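Local coordinates for trophoblast glycoprotein (Homo sapiens, PDB 4CNC), which may inhibit Wnt/beta-catenin signalling by acting indirectly on LRP6 and blocking its Wnt3a-dependent internalisation, here represented by its extracellular leucine-rich repeat domain, at residues H230-L235 with V258-D263; T251-T256 with R276-L281; K215-G220 with N238-D243. All coordinates share one frame; numbering follows the deposited sequence.

Contact 1 (H230-L235 with V258-D263); sequences HIRVFL and VVQGKD. With NAG (2-acetamido-2-deoxy-beta-D-glucopyranose), chain H; SO4 (sulfate ion), chain Q; SO4 (sulfate ion), chain K.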
loop_
_atom_site.group_PDB
_atom_site.type_symbol
_atom_site.label_atom_id
_atom_site.label_comp_id
_atom_site.label_asym_id
_atom_site.label_seq_id
_atom_site.Cartn_x
_atom_site.Cartn_y
_atom_site.Cartn_z
ATOM N N HIS A 230 -15.503 -9.043 7.625
ATOM C CA HIS A 230 -14.652 -8.118 8.382
ATOM C C HIS A 230 -14.417 -6.791 7.697
ATOM O O HIS A 230 -13.701 -5.923 8.220
ATOM C CB HIS A 230 -13.252 -8.745 8.563
ATOM C CG HIS A 230 -13.243 -10.013 9.340
ATOM N ND1 HIS A 230 -13.846 -10.130 10.576
ATOM C CD2 HIS A 230 -12.658 -11.208 9.089
ATOM C CE1 HIS A 230 -13.680 -11.365 11.031
ATOM N NE2 HIS A 230 -12.966 -12.039 10.147
ATOM N N ILE A 231 -14.982 -6.594 6.524
ATOM C CA ILE A 231 -14.420 -5.572 5.627
ATOM C C ILE A 231 -14.959 -4.192 6.005
ATOM O O ILE A 231 -16.156 -4.042 6.356
ATOM C CB ILE A 231 -14.734 -5.884 4.127
ATOM C CG1 ILE A 231 -14.098 -4.875 3.192
ATOM C CG2 ILE A 231 -16.199 -5.766 3.806
ATOM C CD1 ILE A 231 -12.702 -5.163 2.904
ATOM N N ARG A 232 -14.102 -3.200 5.909
ATOM C CA ARG A 232 -14.426 -1.787 6.002
ATOM C C ARG A 232 -13.852 -1.160 4.786
ATOM O O ARG A 232 -12.645 -1.338 4.490
ATOM C CB ARG A 232 -13.805 -1.146 7.250
ATOM C CG ARG A 232 -14.204 -1.813 8.545
ATOM C CD ARG A 232 -13.404 -1.367 9.786
ATOM N NE ARG A 232 -12.042 -1.961 9.824
ATOM C CZ ARG A 232 -10.897 -1.295 9.622
ATOM N NH1 ARG A 232 -10.877 0.025 9.419
ATOM N NH2 ARG A 232 -9.749 -1.959 9.634
ATOM N N VAL A 233 -14.707 -0.519 3.998
ATOM C CA VAL A 233 -14.353 0.095 2.741
ATOM C C VAL A 233 -14.420 1.610 2.822
ATOM O O VAL A 233 -15.404 2.176 3.350
ATOM C CB VAL A 233 -15.297 -0.385 1.608
ATOM C CG1 VAL A 233 -14.838 0.079 0.233
ATOM C CG2 VAL A 233 -15.380 -1.891 1.574
ATOM N N PHE A 234 -13.408 2.259 2.279
ATOM C CA PHE A 234 -13.301 3.711 2.282
ATOM C C PHE A 234 -13.416 4.207 0.862
ATOM O O PHE A 234 -12.607 3.818 0.007
ATOM C CB PHE A 234 -11.982 4.118 2.859
ATOM C CG PHE A 234 -11.784 3.685 4.291
ATOM C CD1 PHE A 234 -11.472 2.351 4.631
ATOM C CD2 PHE A 234 -11.879 4.632 5.314
ATOM C CE1 PHE A 234 -11.256 1.976 5.942
ATOM C CE2 PHE A 234 -11.678 4.259 6.630
ATOM C CZ PHE A 234 -11.366 2.945 6.952
ATOM N N LEU A 235 -14.421 5.057 0.590
ATOM C CA LEU A 235 -14.797 5.394 -0.768
ATOM C C LEU A 235 -14.849 6.932 -0.975
ATOM O O LEU A 235 -15.255 7.403 -2.019
ATOM C CB LEU A 235 -16.158 4.732 -1.141
ATOM C CG LEU A 235 -16.195 3.202 -1.329
ATOM C CD1 LEU A 235 -17.633 2.721 -1.408
ATOM C CD2 LEU A 235 -15.399 2.815 -2.564
ATOM N N VAL A 258 -20.644 -1.710 5.729
ATOM C CA VAL A 258 -19.209 -1.933 5.482
ATOM C C VAL A 258 -18.492 -0.677 5.020
ATOM O O VAL A 258 -17.278 -0.664 4.957
ATOM C CB VAL A 258 -18.918 -3.027 4.471
ATOM C CG1 VAL A 258 -19.524 -4.346 4.906
ATOM C CG2 VAL A 258 -19.312 -2.614 3.080
ATOM N N VAL A 259 -19.244 0.364 4.709
ATOM C CA VAL A 259 -18.636 1.605 4.187
ATOM C C VAL A 259 -18.397 2.547 5.336
ATOM O O VAL A 259 -19.350 2.895 6.084
ATOM C CB VAL A 259 -19.523 2.233 3.132
ATOM C CG1 VAL A 259 -18.975 3.548 2.631
ATOM C CG2 VAL A 259 -19.724 1.306 1.952
ATOM N N GLN A 260 -17.150 3.010 5.474
ATOM C CA GLN A 260 -16.785 3.938 6.543
ATOM C C GLN A 260 -16.984 5.387 6.079
ATOM O O GLN A 260 -16.633 5.746 4.947
ATOM C CB GLN A 260 -15.339 3.728 6.966
ATOM C CG GLN A 260 -15.026 2.266 7.142
ATOM C CD GLN A 260 -15.798 1.665 8.283
ATOM O OE1 GLN A 260 -15.664 2.136 9.407
ATOM N NE2 GLN A 260 -16.642 0.664 8.010
ATOM N N GLY A 261 -17.558 6.194 6.966
ATOM C CA GLY A 261 -17.823 7.598 6.677
ATOM C C GLY A 261 -18.771 7.706 5.483
ATOM O O GLY A 261 -18.572 8.535 4.609
ATOM N N LYS A 262 -19.765 6.838 5.433
ATOM C CA LYS A 262 -20.636 6.833 4.227
ATOM C C LYS A 262 -21.436 8.094 4.017
ATOM O O LYS A 262 -21.829 8.358 2.901
ATOM C CB LYS A 262 -21.532 5.589 4.091
ATOM C CG LYS A 262 -22.664 5.441 5.055
ATOM C CD LYS A 262 -23.391 4.135 4.782
ATOM C CE LYS A 262 -24.441 3.934 5.788
ATOM N NZ LYS A 262 -25.114 2.610 5.729
ATOM N N ASP A 263 -21.672 8.888 5.073
ATOM C CA ASP A 263 -22.308 10.216 4.961
ATOM C C ASP A 263 -21.543 11.204 4.147
ATOM O O ASP A 263 -22.098 12.192 3.757
ATOM C CB ASP A 263 -22.416 10.951 6.310
ATOM C CG ASP A 263 -23.187 10.212 7.337
ATOM O OD1 ASP A 263 -23.839 9.195 7.025
ATOM O OD2 ASP A 263 -23.147 10.700 8.493
HETATM C C1 NAG H . -10.978 -4.018 14.417
HETATM C C2 NAG H . -10.573 -4.445 13.009
HETATM C C3 NAG H . -9.148 -4.055 12.618
HETATM C C4 NAG H . -8.890 -2.596 12.927
HETATM C C5 NAG H . -9.321 -2.204 14.341
HETATM C C6 NAG H . -9.159 -0.701 14.551
HETATM C C7 NAG H . -11.583 -6.510 12.257
HETATM C C8 NAG H . -11.491 -8.010 12.257
HETATM N N2 NAG H . -10.621 -5.890 12.929
HETATM O O3 NAG H . -9.023 -4.184 11.198
HETATM O O4 NAG H . -7.518 -2.382 12.687
HETATM O O5 NAG H . -10.655 -2.632 14.626
HETATM O O6 NAG H . -10.294 -0.071 14.000
HETATM O O7 NAG H . -12.500 -5.908 11.690
HETATM S S SO4 Q . -24.218 2.793 9.457
HETATM O O1 SO4 Q . -23.447 3.817 10.200
HETATM O O2 SO4 Q . -24.665 1.724 10.389
HETATM O O3 SO4 Q . -23.354 2.173 8.417
HETATM O O4 SO4 Q . -25.396 3.489 8.879
HETATM S S SO4 K . -6.570 0.690 8.182
HETATM O O1 SO4 K . -5.380 1.409 8.602
HETATM O O2 SO4 K . -7.771 1.542 8.064
HETATM O O3 SO4 K . -6.921 -0.378 9.136
HETATM O O4 SO4 K . -6.280 0.181 6.821
HETATM O O HOH W 1 -16.419 6.067 2.364
#

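Contact 2 (T251-T256 with R276-L281); sequences TWLKET and RVLLEL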
loop_
_atom_site.group_PDB
_atom_site.type_symbol
_atom_site.label_atom_id
_atom_site.label_comp_id
_atom_site.label_asym_id
_atom_site.label_seq_id
_atom_site.Cartn_x
_atom_site.Cartn_y
_atom_site.Cartn_z
ATOM N N THR A 251 -29.043 2.089 -3.048
ATOM C CA THR A 251 -29.813 1.140 -2.243
ATOM C C THR A 251 -28.911 0.337 -1.294
ATOM O O THR A 251 -29.239 0.159 -0.115
ATOM C CB THR A 251 -30.526 0.138 -3.196
ATOM O OG1 THR A 251 -31.456 0.903 -3.957
ATOM C CG2 THR A 251 -31.218 -1.058 -2.426
ATOM N N TRP A 252 -27.778 -0.145 -1.822
ATOM C CA TRP A 252 -26.747 -0.845 -1.038
ATOM C C TRP A 252 -26.195 0.024 0.080
ATOM O O TRP A 252 -26.086 -0.407 1.254
ATOM C CB TRP A 252 -25.635 -1.345 -1.966
ATOM C CG TRP A 252 -24.506 -1.932 -1.292
ATOM C CD1 TRP A 252 -24.469 -3.139 -0.623
ATOM C CD2 TRP A 252 -23.271 -1.315 -1.082
ATOM N NE1 TRP A 252 -23.242 -3.327 -0.084
ATOM C CE2 TRP A 252 -22.471 -2.220 -0.364
ATOM C CE3 TRP A 252 -22.720 -0.115 -1.515
ATOM C CZ2 TRP A 252 -21.160 -1.962 -0.050
ATOM C CZ3 TRP A 252 -21.390 0.133 -1.204
ATOM C CH2 TRP A 252 -20.628 -0.806 -0.479
ATOM N N LEU A 253 -25.904 1.289 -0.243
ATOM C CA LEU A 253 -25.308 2.166 0.748
ATOM C C LEU A 253 -26.220 2.329 1.965
ATOM O O LEU A 253 -25.737 2.495 3.086
ATOM C CB LEU A 253 -25.010 3.539 0.147
ATOM C CG LEU A 253 -23.696 3.690 -0.550
ATOM C CD1 LEU A 253 -23.626 5.075 -1.145
ATOM C CD2 LEU A 253 -22.502 3.405 0.379
ATOM N N LYS A 254 -27.526 2.371 1.719
ATOM C CA LYS A 254 -28.481 2.532 2.747
ATOM C C LYS A 254 -28.522 1.254 3.621
ATOM O O LYS A 254 -28.710 1.333 4.828
ATOM C CB LYS A 254 -29.824 2.890 2.156
ATOM C CG LYS A 254 -29.923 4.296 1.610
ATOM C CD LYS A 254 -31.158 4.434 0.716
ATOM C CE LYS A 254 -31.223 5.818 0.043
ATOM N NZ LYS A 254 -32.478 6.034 -0.753
ATOM N N GLU A 255 -28.295 0.097 3.007
ATOM C CA GLU A 255 -28.393 -1.213 3.690
ATOM C C GLU A 255 -27.119 -1.650 4.397
ATOM O O GLU A 255 -27.177 -2.440 5.354
ATOM C CB GLU A 255 -28.706 -2.311 2.685
ATOM C CG GLU A 255 -30.133 -2.154 2.178
ATOM C CD GLU A 255 -30.473 -3.035 1.009
ATOM O OE1 GLU A 255 -29.566 -3.713 0.505
ATOM O OE2 GLU A 255 -31.671 -3.031 0.602
ATOM N N THR A 256 -25.994 -1.136 3.932
ATOM C CA THR A 256 -24.708 -1.694 4.345
ATOM C C THR A 256 -24.158 -1.102 5.621
ATOM O O THR A 256 -24.452 0.051 5.989
ATOM C CB THR A 256 -23.656 -1.596 3.229
ATOM O OG1 THR A 256 -22.554 -2.462 3.554
ATOM C CG2 THR A 256 -23.125 -0.168 3.073
ATOM N N ARG A 276 -24.391 16.587 -3.848
ATOM C CA ARG A 276 -25.465 15.968 -3.142
ATOM C C ARG A 276 -24.943 14.692 -2.486
ATOM O O ARG A 276 -24.188 13.935 -3.064
ATOM C CB ARG A 276 -26.616 15.651 -4.106
ATOM C CG ARG A 276 -27.335 16.920 -4.636
ATOM C CD ARG A 276 -28.552 17.122 -3.742
ATOM N NE ARG A 276 -29.456 18.183 -4.125
ATOM C CZ ARG A 276 -30.603 18.023 -4.781
ATOM N NH1 ARG A 276 -31.011 16.818 -5.209
ATOM N NH2 ARG A 276 -31.346 19.095 -5.016
ATOM N N VAL A 277 -25.416 14.444 -1.289
ATOM C CA VAL A 277 -24.988 13.293 -0.534
ATOM C C VAL A 277 -25.683 12.023 -1.084
ATOM O O VAL A 277 -26.925 12.028 -1.157
ATOM C CB VAL A 277 -25.380 13.521 0.928
ATOM C CG1 VAL A 277 -25.113 12.248 1.683
ATOM C CG2 VAL A 277 -24.543 14.663 1.512
ATOM N N LEU A 278 -24.926 10.948 -1.400
ATOM C CA LEU A 278 -25.499 9.757 -2.028
ATOM C C LEU A 278 -26.560 9.109 -1.159
ATOM O O LEU A 278 -27.589 8.699 -1.660
ATOM C CB LEU A 278 -24.465 8.683 -2.380
ATOM C CG LEU A 278 -23.207 8.963 -3.188
ATOM C CD1 LEU A 278 -22.480 7.677 -3.512
ATOM C CD2 LEU A 278 -23.489 9.737 -4.421
ATOM N N LEU A 279 -26.335 9.088 0.158
ATOM C CA LEU A 279 -27.266 8.488 1.092
ATOM C C LEU A 279 -28.643 9.125 1.102
ATOM O O LEU A 279 -29.608 8.528 1.566
ATOM C CB LEU A 279 -26.696 8.536 2.516
ATOM C CG LEU A 279 -26.005 7.376 3.193
ATOM C CD1 LEU A 279 -25.934 7.650 4.706
ATOM C CD2 LEU A 279 -26.695 6.057 3.005
ATOM N N GLU A 280 -28.767 10.357 0.628
ATOM C CA GLU A 280 -30.024 11.064 0.655
ATOM C C GLU A 280 -30.802 10.876 -0.624
ATOM O O GLU A 280 -31.943 11.267 -0.669
ATOM C CB GLU A 280 -29.792 12.547 0.854
ATOM C CG GLU A 280 -29.412 12.828 2.285
ATOM C CD GLU A 280 -30.519 12.435 3.246
ATOM O OE1 GLU A 280 -31.525 13.179 3.285
ATOM O OE2 GLU A 280 -30.391 11.384 3.935
ATOM N N LEU A 281 -30.195 10.260 -1.635
ATOM C CA LEU A 281 -30.795 10.250 -2.985
ATOM C C LEU A 281 -31.900 9.212 -3.090
ATOM O O LEU A 281 -31.872 8.161 -2.450
ATOM C CB LEU A 281 -29.734 9.983 -4.045
ATOM C CG LEU A 281 -28.539 10.959 -4.220
ATOM C CD1 LEU A 281 -27.526 10.334 -5.189
ATOM C CD2 LEU A 281 -29.027 12.279 -4.706
#

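Contact 3 (K215-G220 with N238-D243); sequences KVLHNG and NPWVCD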
loop_
_atom_site.group_PDB
_atom_site.type_symbol
_atom_site.label_atom_id
_atom_site.label_comp_id
_atom_site.label_asym_id
_atom_site.label_seq_id
_atom_site.Cartn_x
_atom_site.Cartn_y
_atom_site.Cartn_z
ATOM N N LYS A 215 -16.554 6.053 -10.791
ATOM C CA LYS A 215 -17.823 6.693 -11.150
ATOM C C LYS A 215 -19.033 5.996 -10.537
ATOM O O LYS A 215 -20.040 6.621 -10.257
ATOM C CB LYS A 215 -17.956 6.773 -12.699
ATOM C CG LYS A 215 -16.738 7.473 -13.312
ATOM C CD LYS A 215 -17.053 8.340 -14.512
ATOM C CE LYS A 215 -16.390 9.732 -14.402
ATOM N NZ LYS A 215 -16.549 10.463 -13.078
ATOM N N VAL A 216 -18.962 4.696 -10.361
ATOM C CA VAL A 216 -20.133 3.936 -9.847
ATOM C C VAL A 216 -19.667 2.549 -9.474
ATOM O O VAL A 216 -18.641 2.054 -9.985
ATOM C CB VAL A 216 -21.284 3.851 -10.918
ATOM C CG1 VAL A 216 -20.933 2.933 -12.072
ATOM C CG2 VAL A 216 -22.623 3.371 -10.308
ATOM N N LEU A 217 -20.350 1.917 -8.541
ATOM C CA LEU A 217 -20.102 0.495 -8.267
ATOM C C LEU A 217 -21.317 -0.327 -8.718
ATOM O O LEU A 217 -22.474 0.060 -8.433
ATOM C CB LEU A 217 -19.895 0.284 -6.813
ATOM C CG LEU A 217 -18.818 1.068 -6.113
ATOM C CD1 LEU A 217 -18.914 0.653 -4.644
ATOM C CD2 LEU A 217 -17.450 0.795 -6.756
ATOM N N HIS A 218 -21.054 -1.428 -9.441
ATOM C CA HIS A 218 -22.151 -2.256 -10.007
ATOM C C HIS A 218 -22.557 -3.377 -9.058
ATOM O O HIS A 218 -21.844 -3.662 -8.149
ATOM C CB HIS A 218 -21.722 -2.828 -11.365
ATOM C CG HIS A 218 -21.395 -1.773 -12.392
ATOM N ND1 HIS A 218 -22.336 -0.865 -12.848
ATOM C CD2 HIS A 218 -20.238 -1.465 -13.035
ATOM C CE1 HIS A 218 -21.779 -0.055 -13.735
ATOM N NE2 HIS A 218 -20.507 -0.392 -13.863
ATOM N N ASN A 219 -23.682 -4.031 -9.336
ATOM C CA ASN A 219 -24.266 -5.004 -8.412
ATOM C C ASN A 219 -23.329 -6.126 -7.984
ATOM O O ASN A 219 -23.350 -6.564 -6.824
ATOM C CB ASN A 219 -25.529 -5.615 -9.033
ATOM C CG ASN A 219 -26.812 -5.164 -8.341
ATOM O OD1 ASN A 219 -26.794 -4.528 -7.279
ATOM N ND2 ASN A 219 -27.944 -5.513 -8.939
ATOM N N GLY A 220 -22.500 -6.569 -8.929
ATOM C CA GLY A 220 -21.532 -7.670 -8.707
ATOM C C GLY A 220 -20.536 -7.321 -7.641
ATOM O O GLY A 220 -20.351 -8.082 -6.671
ATOM N N ASN A 238 -14.380 10.338 -4.544
ATOM C CA ASN A 238 -14.386 9.790 -5.890
ATOM C C ASN A 238 -15.495 10.531 -6.674
ATOM O O ASN A 238 -16.506 10.912 -6.063
ATOM C CB ASN A 238 -14.736 8.311 -5.865
ATOM C CG ASN A 238 -13.526 7.434 -5.604
ATOM O OD1 ASN A 238 -12.676 7.187 -6.491
ATOM N ND2 ASN A 238 -13.459 6.945 -4.380
ATOM N N PRO A 239 -15.347 10.642 -7.967
ATOM C CA PRO A 239 -16.226 11.462 -8.824
ATOM C C PRO A 239 -17.477 10.701 -9.234
ATOM O O PRO A 239 -17.677 10.389 -10.419
ATOM C CB PRO A 239 -15.348 11.713 -10.029
ATOM C CG PRO A 239 -14.505 10.485 -10.157
ATOM C CD PRO A 239 -14.163 10.157 -8.739
ATOM N N TRP A 240 -18.279 10.331 -8.234
ATOM C CA TRP A 240 -19.476 9.538 -8.475
ATOM C C TRP A 240 -20.452 10.176 -9.447
ATOM O O TRP A 240 -20.723 11.400 -9.372
ATOM C CB TRP A 240 -20.227 9.226 -7.173
ATOM C CG TRP A 240 -19.380 8.605 -6.116
ATOM C CD1 TRP A 240 -18.946 9.200 -4.950
ATOM C CD2 TRP A 240 -18.812 7.301 -6.131
ATOM N NE1 TRP A 240 -18.179 8.310 -4.238
ATOM C CE2 TRP A 240 -18.052 7.154 -4.955
ATOM C CE3 TRP A 240 -18.870 6.231 -7.036
ATOM C CZ2 TRP A 240 -17.353 5.980 -4.658
ATOM C CZ3 TRP A 240 -18.189 5.098 -6.743
ATOM C CH2 TRP A 240 -17.436 4.974 -5.559
ATOM N N VAL A 241 -21.010 9.355 -10.336
ATOM C CA VAL A 241 -21.972 9.839 -11.312
ATOM C C VAL A 241 -23.365 9.438 -10.874
ATOM O O VAL A 241 -23.694 8.226 -10.842
ATOM C CB VAL A 241 -21.657 9.308 -12.706
ATOM C CG1 VAL A 241 -22.721 9.815 -13.672
ATOM C CG2 VAL A 241 -20.235 9.772 -13.136
ATOM N N CYS A 242 -24.179 10.435 -10.499
ATOM C CA CYS A 242 -25.536 10.174 -9.965
ATOM C C CYS A 242 -26.612 10.158 -11.094
ATOM O O CYS A 242 -27.355 11.096 -11.257
ATOM C CB CYS A 242 -25.869 11.135 -8.834
ATOM S SG CYS A 242 -24.661 10.850 -7.464
ATOM N N ASP A 243 -26.603 9.091 -11.882
ATOM C CA ASP A 243 -27.591 8.806 -12.927
ATOM C C ASP A 243 -28.283 7.482 -12.570
ATOM O O ASP A 243 -28.123 6.994 -11.442
ATOM C CB ASP A 243 -26.953 8.795 -14.339
ATOM C CG ASP A 243 -25.979 7.679 -14.584
ATOM O OD1 ASP A 243 -25.814 6.706 -13.796
ATOM O OD2 ASP A 243 -25.276 7.780 -15.624
#

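Contact 1 (H230-L235 with V258-D263)
Val233 pairs with Val259 where the last strand joins the long sheet of the leucine-rich repeat solenoid. The pairing is parallel, and strand 259-260 forms the outermost strand at the C-terminal capping end. Two nearly straight backbone bonds make it: Val233 N gives to Val258 O at 2.7 Å, and Val233 O takes Gln260 N at 2.9 Å. Arg232 CA adds a C-H...O contact to Val258 O. A water then continues the link, accepting from Leu235 N and donating to Gln260 O.

Apolar contacts lie on the buried side. Ile231 CG2 meets Val258 CG1 at 3.8 Å, and Leu235 CD1 reaches Val259 CG2. Trp252 of helix 247-255 packs on both valines, Val258 and Val259.

On the other side Gln260 folds back, bent at chi2 (-66°). Gln260 CG sits over one face of the Phe234 ring, 3.9 Å from the ring centroid, in a CH-pi contact. Its amide lies against Arg232 CB and CG, nearly perpendicular to the guanidinium plane. NE2 also makes a weak bond to Val258 O. His208 stacks on Phe234 from the preceding strand.

Arg232 carries the polar end of the contact. It turns at chi3, and Arg232 NH2 has two acceptors: O3 of the NAG sugar at 2.8 Å, and, in the guanidinium plane at 3.3 Å, O3 of the chain K sulfate, probably from the crystallisation liquor.

Contact 2 (T251-T256 with R276-L281)
Leu253 and Lys254, near the end of helix 247-255, face the short 3-10 turn 278-280 of the C-terminal cap. Leu253 comes first and points its CB toward the turn. Leu253 CD1 meets Leu278 CD1 at 3.7 Å, and the two side chains cross at a slant. The same methyl also lies close to Leu278 CB. Leu253 CB touches Leu279 CD2 at 4.2 Å. Leu279 CD2 also rests 3.7 Å from the backbone oxygen Leu253 O.

Lys254 follows with a different role. Its chain is extended beyond CG (chi2 165°, chi3 -175°) and runs alongside Leu279 in the opposite direction. Lys254 CG touches Leu279 CD2 at 3.9 Å, and Lys254 CE passes 3.5 Å from Leu279 O. The ammonium Lys254 NZ then reaches Leu281 O at 2.8 Å, nearly in line with the carbonyl bond. It therefore binds a backbone acceptor just past the 3-10 turn. NZ has a second partner in a PEG molecule, probably from the crystallisation liquor. The exposed end of Lys254 thus gives this mostly apolar contact its one hydrogen bond.

The inner margin continues into the cap. Leu278 and Leu281 pack on Cys242 and Cys267, the disulfide pair, and Leu253 also touches Val259. The 3-10 turn therefore sits between helix 247-255 and strand 267-269, while Leu253 extends the packing to strand 259-260.

Contact 3 (K215-G220 with N238-D243)
Lys215 and Val241 join the last annotated repeat to the C-terminal cap. One backbone bond crosses, from Val241 N to Lys215 O at 2.9 Å, with an N-H...O angle of 172°. The donor lies in the carbonyl plane, on a lone pair of Lys215 O. Trp240 CA adds a C-H...O contact to Lys215 O at 3.5 Å.

A second polar link comes from the lysine tail. The Lys215 chain bends at chi2, chi3 and chi4, which curls NZ back to Pro239 O. The bond from Lys215 NZ to Pro239 O, 2.9 Å, is weak. Lys215 NZ also lies 3.5 Å from Pro239 CB. Pro239 is the centre of an inverse gamma turn.

Apolar packing follows the curled lysine. Val241 points its CB toward segment 215-220. Val241 CG2 lies against the aliphatic part of Lys215, touching both Lys215 CB and CD at 3.8 Å.

Trp240 works on the inner side. Its CB points away overall, yet the indole turns its benzene edge to the Lys215-Val216 backbone. Trp240 CE3 is 3.4 Å from Lys215 O, and Val216 CA lies in the ring plane. Leu217 CG reaches Trp240 CZ3 at 4.1 Å, crossing the indole at a slant. Asn238 CB sits over one face of the indole, off toward the rim. Met249 of helix 247-255 touches both Leu217 and Trp240.

Asn238 ND2 bonds to Leu209 O and Leu235 O, and OD1 takes Leu214 N. Beyond Trp240 the chain reaches Cys242, disulfide-bonded to Cys267. This is the junction of a leucine-rich repeat solenoid with a cysteine-containing LRRCT cap, whose buried tryptophan sets its edge against the last repeat.

All three contacts lie at the C-terminal end of the solenoid. Contact 1, partly buried, is a sheet contact: backbone pairing, with apolar packing on one side and a polar edge with sugar and sulfate. Contact 2 is buried, though farthest from the chain centre; leucines, mostly buried, pack helix 247-255 on a 3-10 segment, and one exposed lysine supplies its hydrogen bond. Contact 3, also partly buried, mixes one backbone bond and a weak lysine bond with tryptophan packing. Helix 247-255 is shared: its Trp252 packs on contact 1, and its Leu253 belongs to contact 2. Lys262 of contact 1 probably bonds to Leu253 O and Thr256 O. Leu278 of contact 2 meets Cys242 and Trp240 of contact 3.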